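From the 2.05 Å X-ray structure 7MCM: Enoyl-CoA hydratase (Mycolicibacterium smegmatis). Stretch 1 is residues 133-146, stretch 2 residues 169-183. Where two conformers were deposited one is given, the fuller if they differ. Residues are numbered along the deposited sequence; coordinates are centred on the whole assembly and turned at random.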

# COMPACT_ATOMS: atom_id res chain seq x y z
N ALA B 133 -31.72 -3.66 -9.68
CA ALA B 133 -32.28 -2.59 -10.50
C ALA B 133 -33.63 -2.98 -11.07
O ALA B 133 -33.91 -4.15 -11.34
CB ALA B 133 -31.35 -2.21 -11.67
N ALA B 134 -34.47 -1.96 -11.25
CA ALA B 134 -35.69 -2.06 -12.04
C ALA B 134 -35.35 -2.06 -13.53
O ALA B 134 -34.33 -1.52 -13.95
CB ALA B 134 -36.64 -0.89 -11.75
N GLU B 135 -36.26 -2.64 -14.33
CA GLU B 135 -36.05 -2.69 -15.77
C GLU B 135 -35.94 -1.30 -16.38
O GLU B 135 -35.32 -1.14 -17.44
CB GLU B 135 -37.18 -3.48 -16.45
CG GLU B 135 -37.14 -4.98 -16.13
CD GLU B 135 -38.23 -5.78 -16.82
OE1 GLU B 135 -39.16 -5.17 -17.39
OE2 GLU B 135 -38.16 -7.03 -16.79
N SER B 136 -36.50 -0.28 -15.74
CA SER B 136 -36.41 1.07 -16.28
C SER B 136 -35.20 1.84 -15.76
O SER B 136 -34.99 2.99 -16.15
CB SER B 136 -37.70 1.84 -15.98
OG SER B 136 -37.88 2.02 -14.59
N ALA B 137 -34.38 1.22 -14.92
CA ALA B 137 -33.19 1.89 -14.43
C ALA B 137 -32.13 1.99 -15.51
O ALA B 137 -32.08 1.19 -16.46
CB ALA B 137 -32.61 1.16 -13.22
N PHE B 138 -31.26 2.99 -15.36
CA PHE B 138 -30.04 3.06 -16.16
C PHE B 138 -29.01 3.87 -15.38
O PHE B 138 -29.34 4.58 -14.42
CB PHE B 138 -30.29 3.66 -17.55
CG PHE B 138 -30.74 5.09 -17.54
CD1 PHE B 138 -29.82 6.12 -17.55
CD2 PHE B 138 -32.09 5.39 -17.55
CE1 PHE B 138 -30.23 7.44 -17.55
CE2 PHE B 138 -32.52 6.72 -17.57
CZ PHE B 138 -31.59 7.74 -17.57
N PHE B 139 -27.76 3.71 -15.79
CA PHE B 139 -26.62 4.32 -15.12
C PHE B 139 -25.84 5.17 -16.12
O PHE B 139 -25.75 4.82 -17.31
CB PHE B 139 -25.69 3.25 -14.52
CG PHE B 139 -26.36 2.34 -13.54
CD1 PHE B 139 -27.17 1.30 -13.99
CD2 PHE B 139 -26.20 2.52 -12.18
CE1 PHE B 139 -27.82 0.45 -13.09
CE2 PHE B 139 -26.83 1.68 -11.27
CZ PHE B 139 -27.64 0.64 -11.73
N ALA B 140 -25.31 6.29 -15.65
CA ALA B 140 -24.49 7.13 -16.51
C ALA B 140 -23.46 7.83 -15.64
O ALA B 140 -23.82 8.61 -14.75
CB ALA B 140 -25.32 8.14 -17.30
N GLU B 141 -22.20 7.53 -15.89
CA GLU B 141 -21.06 8.28 -15.36
C GLU B 141 -20.86 9.49 -16.27
O GLU B 141 -19.92 9.58 -17.05
CB GLU B 141 -19.83 7.38 -15.33
CG GLU B 141 -18.68 7.87 -14.47
CD GLU B 141 -18.95 7.69 -12.98
OE1 GLU B 141 -19.98 8.19 -12.51
OE2 GLU B 141 -18.11 7.09 -12.27
N SER B 142 -21.81 10.43 -16.17
CA SER B 142 -22.01 11.45 -17.20
C SER B 142 -21.03 12.61 -17.14
O SER B 142 -21.04 13.44 -18.05
CB SER B 142 -23.43 12.00 -17.10
OG SER B 142 -23.65 12.56 -15.81
N PHE B 143 -20.17 12.66 -16.11
CA PHE B 143 -19.39 13.87 -15.83
C PHE B 143 -18.60 14.36 -17.05
O PHE B 143 -18.60 15.55 -17.36
CB PHE B 143 -18.42 13.57 -14.68
CG PHE B 143 -19.11 13.23 -13.40
CD1 PHE B 143 -19.50 14.22 -12.51
CD2 PHE B 143 -19.38 11.89 -13.08
CE1 PHE B 143 -20.14 13.88 -11.31
CE2 PHE B 143 -20.02 11.56 -11.89
CZ PHE B 143 -20.39 12.55 -11.01
N VAL B 144 -17.93 13.43 -17.74
CA VAL B 144 -17.03 13.80 -18.84
C VAL B 144 -17.76 14.55 -19.94
O VAL B 144 -17.16 15.39 -20.64
CB VAL B 144 -16.32 12.54 -19.37
CG1 VAL B 144 -17.32 11.64 -20.11
CG2 VAL B 144 -15.15 12.92 -20.26
N GLN B 145 -19.05 14.26 -20.14
CA GLN B 145 -19.81 14.93 -21.20
C GLN B 145 -20.04 16.41 -20.90
O GLN B 145 -20.41 17.16 -21.81
CB GLN B 145 -21.16 14.23 -21.41
CG GLN B 145 -21.00 12.73 -21.72
CD GLN B 145 -22.21 12.15 -22.42
OE1 GLN B 145 -23.26 12.78 -22.50
NE2 GLN B 145 -22.05 10.94 -22.98
N LEU B 146 -19.88 16.82 -19.65
CA LEU B 146 -20.02 18.21 -19.25
C LEU B 146 -18.68 18.85 -18.96
O LEU B 146 -18.63 19.92 -18.35
CB LEU B 146 -20.97 18.32 -18.05
CG LEU B 146 -22.35 17.72 -18.28
CD1 LEU B 146 -23.15 17.65 -16.97
CD2 LEU B 146 -23.09 18.63 -19.25
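Stretch 2 169-183: EMTLTGDRVDAATAL

Stretch 2 runs antiparallel to stretch 1: a helix ends at Thr 173, Gly 174 turns the chain with positive phi, an extended segment follows, and a second helix starts at Ala 179. CA pairing proceeds from Ser 142–Gly 174 (4.3 Å) through Ala 140–Arg 176 to Phe 138–Asp 178 (4.4 Å).

The backbone is held by a reciprocal pair of hydrogen bonds, Phe 139 N to Val 177 O (2.9 Å) and Val 177 N to Phe 139 O (2.7 Å). Beyond this short ladder, Gln 145 NE2 donates to Thr 173 O (2.9 Å), using a carbonyl at the end of the first helix. Gly 174 CA lies 3.3 Å from Glu 141 O; a CB there would clash with Gln 145 CG, so the close approach depends on glycine.

Three waters bridge polar backbone atoms of the two stretches. One links Glu 141 N to Met 170 O and Asp 175 O, another joins Glu 141 O and Val 144 N to Thr 171 O, and a third connects Glu 135 O and Ala 137 O to Ala 179 N.

Among side chains, Phe 139 CE1 packs on Ala 182 CB (3.9 Å), while Phe 138 CE1 lies over one face of the Arg 176 guanidinium, 3.5 Å from Arg 176 NE. Val 144 CG1 reaches Thr 171 O at 3.2 Å.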

# COMPACT_ATOMS: atom_id res chain seq x y z
N GLU B 169 -14.73 2.56 -20.14
CA GLU B 169 -15.76 2.83 -21.14
C GLU B 169 -16.83 3.76 -20.58
O GLU B 169 -17.20 4.76 -21.22
CB GLU B 169 -16.38 1.53 -21.63
CG GLU B 169 -17.52 1.77 -22.61
CD GLU B 169 -18.15 0.48 -23.09
OE1 GLU B 169 -17.58 -0.59 -22.81
OE2 GLU B 169 -19.20 0.55 -23.74
N MET B 170 -17.35 3.48 -19.38
CA MET B 170 -18.41 4.32 -18.83
C MET B 170 -17.90 5.72 -18.52
O MET B 170 -18.60 6.72 -18.74
CB MET B 170 -18.99 3.70 -17.56
CG MET B 170 -19.76 2.42 -17.78
SD MET B 170 -20.39 1.69 -16.25
CE MET B 170 -21.51 2.96 -15.70
N THR B 171 -16.69 5.82 -17.97
CA THR B 171 -16.19 7.12 -17.51
C THR B 171 -15.71 7.99 -18.67
O THR B 171 -15.86 9.21 -18.64
CB THR B 171 -15.05 6.91 -16.51
OG1 THR B 171 -15.48 5.98 -15.50
CG2 THR B 171 -14.70 8.24 -15.84
N LEU B 172 -15.13 7.37 -19.69
CA LEU B 172 -14.55 8.15 -20.78
C LEU B 172 -15.55 8.48 -21.87
O LEU B 172 -15.33 9.45 -22.62
CB LEU B 172 -13.35 7.40 -21.39
CG LEU B 172 -12.22 7.04 -20.41
CD1 LEU B 172 -11.19 6.13 -21.10
CD2 LEU B 172 -11.56 8.30 -19.89
N THR B 173 -16.60 7.69 -22.03
CA THR B 173 -17.67 8.08 -22.95
C THR B 173 -18.79 8.84 -22.24
O THR B 173 -19.40 9.72 -22.85
CB THR B 173 -18.27 6.84 -23.64
OG1 THR B 173 -19.04 6.07 -22.70
CG2 THR B 173 -17.15 5.98 -24.25
N GLY B 174 -19.05 8.51 -20.98
CA GLY B 174 -20.17 9.06 -20.25
C GLY B 174 -21.52 8.53 -20.67
O GLY B 174 -22.55 9.05 -20.22
N ASP B 175 -21.56 7.51 -21.53
CA ASP B 175 -22.83 7.11 -22.12
C ASP B 175 -23.66 6.30 -21.13
O ASP B 175 -23.16 5.71 -20.17
CB ASP B 175 -22.59 6.28 -23.38
CG ASP B 175 -21.93 7.08 -24.47
OD1 ASP B 175 -21.94 8.33 -24.40
OD2 ASP B 175 -21.40 6.46 -25.41
N ARG B 176 -24.96 6.23 -21.40
CA ARG B 176 -25.89 5.54 -20.52
C ARG B 176 -25.77 4.03 -20.69
O ARG B 176 -25.61 3.54 -21.80
CB ARG B 176 -27.32 5.96 -20.82
CG ARG B 176 -27.62 7.42 -20.52
CD ARG B 176 -29.06 7.74 -20.88
NE ARG B 176 -29.45 9.09 -20.48
CZ ARG B 176 -30.69 9.56 -20.56
NH1 ARG B 176 -31.69 8.80 -21.00
NH2 ARG B 176 -30.94 10.81 -20.17
N VAL B 177 -25.90 3.32 -19.58
CA VAL B 177 -25.86 1.86 -19.52
C VAL B 177 -27.23 1.39 -19.01
O VAL B 177 -27.62 1.73 -17.89
CB VAL B 177 -24.73 1.37 -18.60
CG1 VAL B 177 -24.72 -0.17 -18.44
CG2 VAL B 177 -23.38 1.92 -19.08
N ASP B 178 -27.96 0.65 -19.84
CA ASP B 178 -29.31 0.26 -19.44
C ASP B 178 -29.24 -0.91 -18.45
O ASP B 178 -28.16 -1.39 -18.11
CB ASP B 178 -30.17 -0.05 -20.67
CG ASP B 178 -29.66 -1.22 -21.50
OD1 ASP B 178 -28.81 -2.00 -21.02
OD2 ASP B 178 -30.12 -1.38 -22.64
N ALA B 179 -30.41 -1.34 -17.96
CA ALA B 179 -30.44 -2.33 -16.88
C ALA B 179 -29.88 -3.66 -17.35
O ALA B 179 -29.13 -4.32 -16.61
CB ALA B 179 -31.88 -2.49 -16.38
N ALA B 180 -30.25 -4.09 -18.55
CA ALA B 180 -29.78 -5.38 -19.05
C ALA B 180 -28.27 -5.39 -19.23
O ALA B 180 -27.61 -6.37 -18.88
CB ALA B 180 -30.48 -5.72 -20.37
N THR B 181 -27.71 -4.31 -19.77
CA THR B 181 -26.26 -4.22 -19.90
C THR B 181 -25.61 -4.18 -18.53
O THR B 181 -24.59 -4.85 -18.30
CB THR B 181 -25.88 -2.98 -20.71
OG1 THR B 181 -26.60 -2.99 -21.95
CG2 THR B 181 -24.39 -2.99 -21.00
N ALA B 182 -26.19 -3.41 -17.61
CA ALA B 182 -25.69 -3.36 -16.23
C ALA B 182 -25.66 -4.75 -15.61
O ALA B 182 -24.69 -5.10 -14.93
CB ALA B 182 -26.56 -2.42 -15.39
N LEU B 183 -26.71 -5.54 -15.82
CA LEU B 183 -26.73 -6.91 -15.32
C LEU B 183 -25.61 -7.72 -15.95
O LEU B 183 -24.84 -8.39 -15.25
CB LEU B 183 -28.09 -7.56 -15.62
CG LEU B 183 -28.30 -8.99 -15.09
CD1 LEU B 183 -28.34 -8.99 -13.57
CD2 LEU B 183 -29.58 -9.60 -15.64
O HOH W 1 -33.04 0.08 -18.58
O HOH W 2 -17.54 10.61 -16.85
O HOH W 3 -21.39 6.13 -18.26
O HOH W 4 -15.61 6.38 -12.76